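PDB 5OJ3: photosystem II stability/assembly factor HCF136, chloroplastic from Cyanidioschyzon merolae, which is probably essential for photosystem II biogenesis, being required to assemble an early intermediate that includes D2 and cytochrome b559. Local coordinates for residues S274-I286 / I314-I328. Numbering follows the deposited sequence.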
loop_
_atom_site.group_PDB
_atom_site.type_symbol
_atom_site.label_atom_id
_atom_site.label_comp_id
_atom_site.label_asym_id
_atom_site.label_seq_id
_atom_site.Cartn_x
_atom_site.Cartn_y
_atom_site.Cartn_z
ATOM N N SER A 274 6.618 -0.407 2.553
ATOM C CA SER A 274 5.802 0.045 1.424
ATOM C C SER A 274 5.588 -1.082 0.413
ATOM O O SER A 274 5.904 -0.967 -0.774
ATOM C CB SER A 274 6.428 1.270 0.753
ATOM O OG SER A 274 5.780 1.569 -0.470
ATOM N N VAL A 275 5.037 -2.174 0.910
ATOM C CA VAL A 275 4.796 -3.356 0.096
ATOM C C VAL A 275 3.370 -3.300 -0.421
ATOM O O VAL A 275 2.429 -2.997 0.323
ATOM C CB VAL A 275 5.042 -4.641 0.905
ATOM C CG1 VAL A 275 5.109 -5.853 -0.022
ATOM C CG2 VAL A 275 6.299 -4.502 1.728
ATOM N N SER A 276 3.213 -3.605 -1.703
ATOM C CA SER A 276 1.917 -3.604 -2.359
ATOM C C SER A 276 1.867 -4.791 -3.299
ATOM O O SER A 276 2.901 -5.265 -3.783
ATOM C CB SER A 276 1.654 -2.303 -3.123
ATOM O OG SER A 276 2.505 -2.196 -4.249
ATOM N N ARG A 277 0.652 -5.257 -3.564
ATOM C CA ARG A 277 0.432 -6.398 -4.433
ATOM C C ARG A 277 -0.248 -5.957 -5.721
ATOM O O ARG A 277 -1.158 -5.121 -5.714
ATOM C CB ARG A 277 -0.411 -7.481 -3.746
ATOM C CG ARG A 277 -0.378 -8.786 -4.521
ATOM C CD ARG A 277 -0.872 -9.936 -3.686
ATOM N NE ARG A 277 -1.291 -11.079 -4.471
ATOM C CZ ARG A 277 -2.339 -11.121 -5.277
ATOM N NH1 ARG A 277 -3.157 -10.090 -5.390
ATOM N NH2 ARG A 277 -2.596 -12.237 -5.927
ATOM N N ASP A 278 0.194 -6.550 -6.818
ATOM C CA ASP A 278 -0.259 -6.238 -8.156
ATOM C C ASP A 278 -1.548 -7.005 -8.461
ATOM O O ASP A 278 -1.958 -7.909 -7.725
ATOM C CB ASP A 278 0.865 -6.601 -9.136
ATOM C CG ASP A 278 0.479 -6.450 -10.581
ATOM O OD1 ASP A 278 0.710 -5.366 -11.145
ATOM O OD2 ASP A 278 -0.044 -7.425 -11.158
ATOM N N VAL A 279 -2.199 -6.629 -9.562
ATOM C CA VAL A 279 -3.464 -7.253 -9.908
ATOM C C VAL A 279 -3.259 -8.687 -10.373
ATOM O O VAL A 279 -4.191 -9.497 -10.309
ATOM C CB VAL A 279 -4.187 -6.391 -10.960
ATOM C CG1 VAL A 279 -3.735 -6.738 -12.371
ATOM C CG2 VAL A 279 -5.679 -6.509 -10.804
ATOM N N HIS A 280 -2.058 -9.026 -10.839
ATOM C CA HIS A 280 -1.704 -10.385 -11.231
ATOM C C HIS A 280 -0.859 -11.101 -10.184
ATOM O O HIS A 280 -0.260 -12.138 -10.489
ATOM C CB HIS A 280 -0.982 -10.380 -12.584
ATOM C CG HIS A 280 -1.707 -9.616 -13.650
ATOM N ND1 HIS A 280 -1.293 -8.380 -14.095
ATOM C CD2 HIS A 280 -2.822 -9.917 -14.356
ATOM C CE1 HIS A 280 -2.119 -7.954 -15.036
ATOM N NE2 HIS A 280 -3.058 -8.865 -15.208
ATOM N N GLY A 281 -0.800 -10.579 -8.962
ATOM C CA GLY A 281 -0.074 -11.221 -7.887
ATOM C C GLY A 281 1.389 -10.862 -7.775
ATOM O O GLY A 281 2.099 -11.486 -6.976
ATOM N N ASN A 282 1.865 -9.880 -8.536
ATOM C CA ASN A 282 3.230 -9.403 -8.382
ATOM C C ASN A 282 3.339 -8.548 -7.126
ATOM O O ASN A 282 2.400 -7.844 -6.744
ATOM C CB ASN A 282 3.673 -8.588 -9.597
ATOM C CG ASN A 282 3.742 -9.414 -10.863
ATOM O OD1 ASN A 282 3.780 -10.640 -10.821
ATOM N ND2 ASN A 282 3.761 -8.738 -12.005
ATOM N N TYR A 283 4.488 -8.633 -6.467
ATOM C CA TYR A 283 4.768 -7.822 -5.292
ATOM C C TYR A 283 5.887 -6.833 -5.584
ATOM O O TYR A 283 6.820 -7.128 -6.336
ATOM C CB TYR A 283 5.170 -8.696 -4.101
ATOM C CG TYR A 283 4.037 -9.441 -3.438
ATOM C CD1 TYR A 283 3.166 -8.797 -2.573
ATOM C CD2 TYR A 283 3.843 -10.791 -3.680
ATOM C CE1 TYR A 283 2.132 -9.484 -1.966
ATOM C CE2 TYR A 283 2.813 -11.485 -3.083
ATOM C CZ TYR A 283 1.967 -10.833 -2.218
ATOM O OH TYR A 283 0.936 -11.527 -1.620
ATOM N N ILE A 284 5.790 -5.657 -4.973
ATOM C CA ILE A 284 6.869 -4.680 -5.000
ATOM C C ILE A 284 7.023 -4.121 -3.594
ATOM O O ILE A 284 6.038 -3.943 -2.868
ATOM C CB ILE A 284 6.628 -3.554 -6.028
ATOM C CG1 ILE A 284 7.918 -2.768 -6.261
ATOM C CG2 ILE A 284 5.534 -2.607 -5.565
ATOM C CD1 ILE A 284 7.915 -1.965 -7.535
ATOM N N ALA A 285 8.265 -3.864 -3.204
ATOM C CA ALA A 285 8.571 -3.440 -1.848
ATOM C C ALA A 285 9.886 -2.681 -1.884
ATOM O O ALA A 285 10.543 -2.582 -2.926
ATOM C CB ALA A 285 8.641 -4.634 -0.893
ATOM N N ILE A 286 10.269 -2.143 -0.734
ATOM C CA ILE A 286 11.466 -1.318 -0.662
ATOM C C ILE A 286 12.194 -1.648 0.635
ATOM O O ILE A 286 11.547 -1.914 1.658
ATOM C CB ILE A 286 11.107 0.172 -0.779
ATOM C CG1 ILE A 286 12.289 0.972 -1.288
ATOM C CG2 ILE A 286 10.663 0.758 0.552
ATOM C CD1 ILE A 286 11.892 2.345 -1.613
ATOM N N ILE A 314 14.979 6.351 -2.041
ATOM C CA ILE A 314 13.567 6.218 -2.368
ATOM C C ILE A 314 12.761 6.202 -1.075
ATOM O O ILE A 314 13.195 5.644 -0.060
ATOM C CB ILE A 314 13.335 4.952 -3.203
ATOM C CG1 ILE A 314 14.355 4.862 -4.336
ATOM C CG2 ILE A 314 11.961 4.981 -3.812
ATOM C CD1 ILE A 314 14.277 3.553 -5.109
ATOM N N SER A 315 11.573 6.811 -1.104
ATOM C CA SER A 315 10.705 6.813 0.067
ATOM C C SER A 315 9.470 5.942 -0.101
ATOM O O SER A 315 9.055 5.284 0.855
ATOM C CB SER A 315 10.242 8.229 0.396
ATOM O OG SER A 315 11.273 9.162 0.110
ATOM N N ALA A 316 8.877 5.908 -1.286
ATOM C CA ALA A 316 7.653 5.165 -1.543
ATOM C C ALA A 316 7.725 4.542 -2.929
ATOM O O ALA A 316 8.534 4.942 -3.771
ATOM C CB ALA A 316 6.418 6.062 -1.424
ATOM N N ILE A 317 6.896 3.521 -3.141
ATOM C CA ILE A 317 6.901 2.807 -4.411
ATOM C C ILE A 317 5.614 1.998 -4.543
ATOM O O ILE A 317 5.007 1.596 -3.542
ATOM C CB ILE A 317 8.154 1.920 -4.536
ATOM C CG1 ILE A 317 8.313 1.396 -5.965
ATOM C CG2 ILE A 317 8.121 0.773 -3.529
ATOM C CD1 ILE A 317 9.733 1.002 -6.329
ATOM N N GLY A 318 5.190 1.765 -5.780
ATOM C CA GLY A 318 3.974 1.016 -6.046
ATOM C C GLY A 318 3.768 0.876 -7.538
ATOM O O GLY A 318 4.573 1.350 -8.349
ATOM N N PHE A 319 2.660 0.230 -7.895
ATOM C CA PHE A 319 2.308 -0.002 -9.288
ATOM C C PHE A 319 1.300 1.035 -9.773
ATOM O O PHE A 319 0.467 1.521 -9.004
ATOM C CB PHE A 319 1.727 -1.407 -9.491
ATOM C CG PHE A 319 2.681 -2.521 -9.154
ATOM C CD1 PHE A 319 2.539 -3.267 -7.992
ATOM C CD2 PHE A 319 3.748 -2.798 -9.996
ATOM C CE1 PHE A 319 3.426 -4.292 -7.696
ATOM C CE2 PHE A 319 4.635 -3.816 -9.704
ATOM C CZ PHE A 319 4.477 -4.563 -8.553
ATOM N N ILE A 320 1.386 1.370 -11.060
ATOM C CA ILE A 320 0.448 2.313 -11.665
ATOM C C ILE A 320 -0.916 1.646 -11.794
ATOM O O ILE A 320 -1.073 0.654 -12.521
ATOM C CB ILE A 320 0.959 2.810 -13.023
ATOM C CG1 ILE A 320 2.008 3.908 -12.828
ATOM C CG2 ILE A 320 -0.187 3.328 -13.882
ATOM C CD1 ILE A 320 3.000 4.018 -13.963
ATOM N N GLN A 321 -1.907 2.203 -11.093
ATOM C CA GLN A 321 -3.243 1.616 -10.935
ATOM C C GLN A 321 -3.175 0.095 -10.827
ATOM O O GLN A 321 -3.846 -0.648 -11.545
ATOM C CB GLN A 321 -4.202 2.082 -12.041
ATOM C CG GLN A 321 -3.667 2.152 -13.462
ATOM C CD GLN A 321 -4.668 2.778 -14.418
ATOM O OE1 GLN A 321 -5.855 2.882 -14.111
ATOM N NE2 GLN A 321 -4.190 3.210 -15.579
ATOM N N ASN A 322 -2.331 -0.353 -9.895
ATOM C CA ASN A 322 -2.278 -1.739 -9.431
ATOM C C ASN A 322 -2.011 -2.732 -10.559
ATOM O O ASN A 322 -2.515 -3.853 -10.548
ATOM C CB ASN A 322 -3.564 -2.113 -8.692
ATOM C CG ASN A 322 -3.914 -1.124 -7.600
ATOM O OD1 ASN A 322 -3.033 -0.575 -6.938
ATOM N ND2 ASN A 322 -5.207 -0.887 -7.408
ATOM N N ASP A 323 -1.193 -2.342 -11.531
ATOM C CA ASP A 323 -0.854 -3.262 -12.615
ATOM C C ASP A 323 0.564 -2.981 -13.082
ATOM O O ASP A 323 0.859 -1.885 -13.569
ATOM C CB ASP A 323 -1.826 -3.163 -13.786
ATOM C CG ASP A 323 -1.577 -4.238 -14.838
ATOM O OD1 ASP A 323 -0.878 -5.228 -14.526
ATOM O OD2 ASP A 323 -2.062 -4.085 -15.978
ATOM N N ALA A 324 1.436 -3.980 -12.932
ATOM C CA ALA A 324 2.824 -3.848 -13.350
ATOM C C ALA A 324 2.980 -3.726 -14.864
ATOM O O ALA A 324 4.041 -3.292 -15.324
ATOM C CB ALA A 324 3.636 -5.041 -12.846
ATOM N N THR A 325 1.962 -4.089 -15.647
ATOM C CA THR A 325 2.024 -3.895 -17.089
ATOM C C THR A 325 1.828 -2.447 -17.510
ATOM O O THR A 325 2.040 -2.132 -18.688
ATOM C CB THR A 325 0.973 -4.765 -17.792
ATOM O OG1 THR A 325 -0.293 -4.086 -17.793
ATOM C CG2 THR A 325 0.833 -6.117 -17.102
ATOM N N LYS A 326 1.436 -1.565 -16.590
ATOM C CA LYS A 326 1.366 -0.138 -16.869
ATOM C C LYS A 326 2.519 0.643 -16.250
ATOM O O LYS A 326 2.727 1.808 -16.617
ATOM C CB LYS A 326 0.021 0.436 -16.381
ATOM C CG LYS A 326 -1.148 -0.546 -16.532
ATOM C CD LYS A 326 -2.446 -0.064 -15.902
ATOM C CE LYS A 326 -3.672 -0.750 -16.533
ATOM N NZ LYS A 326 -4.048 -0.318 -17.902
ATOM N N GLY A 327 3.274 0.033 -15.338
ATOM C CA GLY A 327 4.531 0.591 -14.891
ATOM C C GLY A 327 4.596 0.735 -13.386
ATOM O O GLY A 327 3.674 0.382 -12.650
ATOM N N ILE A 328 5.727 1.272 -12.932
ATOM C CA ILE A 328 6.017 1.503 -11.522
ATOM C C ILE A 328 6.179 3.000 -11.310
ATOM O O ILE A 328 6.731 3.697 -12.169
ATOM C CB ILE A 328 7.296 0.764 -11.071
ATOM C CG1 ILE A 328 7.241 -0.714 -11.460
ATOM C CG2 ILE A 328 7.524 0.926 -9.581
ATOM C CD1 ILE A 328 8.587 -1.406 -11.381
#
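At the interface between two neighbouring blades of the propeller, Phe319 and Ile317 pack against Ile284 and Ile286, and a loop carrying Asp323 meets the type I turn that begins at Asp278. A branched aliphatic residue suits position 284, since its two arms meet different partners across the seam. Ile284 divides its work: CG2 reaches the Phe319 ring, 3.4 Å from CE1, while CD1, at the end of the arm set anti to the backbone N (chi1 -166°), touches Ile317 CD1 at 3.7 Å and Ile328 CG2. Further along, Ile286 CD1 lies against Ile314 CB and CG2.

In this seven-bladed torus, strand 314-319 is the innermost strand of its four-stranded blade, beside the central pore, and runs antiparallel to 283-286 at 174°, their axes approaching to 6.6 Å, joined by side chains from blade to blade. Asp278 CB lies over one face of Phe319, a CH-pi contact 4.1 Å from the centroid. Replacing Phe319 by an alanine would probably open a gap beside Ile284 and leave Asp278 CB without its aromatic support.

Past the ring, polar groups take over. An aspartate suits position 278 because OD2 takes His280 N at 2.6 Å, closing an Asx turn with a nearly straight N-H...O angle of 168°. OD1 points at Ala324 N, but too closely to be trusted at this resolution, so that bond is doubtful. Beside it, Val279 N donates to Asn322 O over 3.0 Å, tying turn to loop by backbone alone. The imidazole of His280 turns an edge to Asp323 OD1.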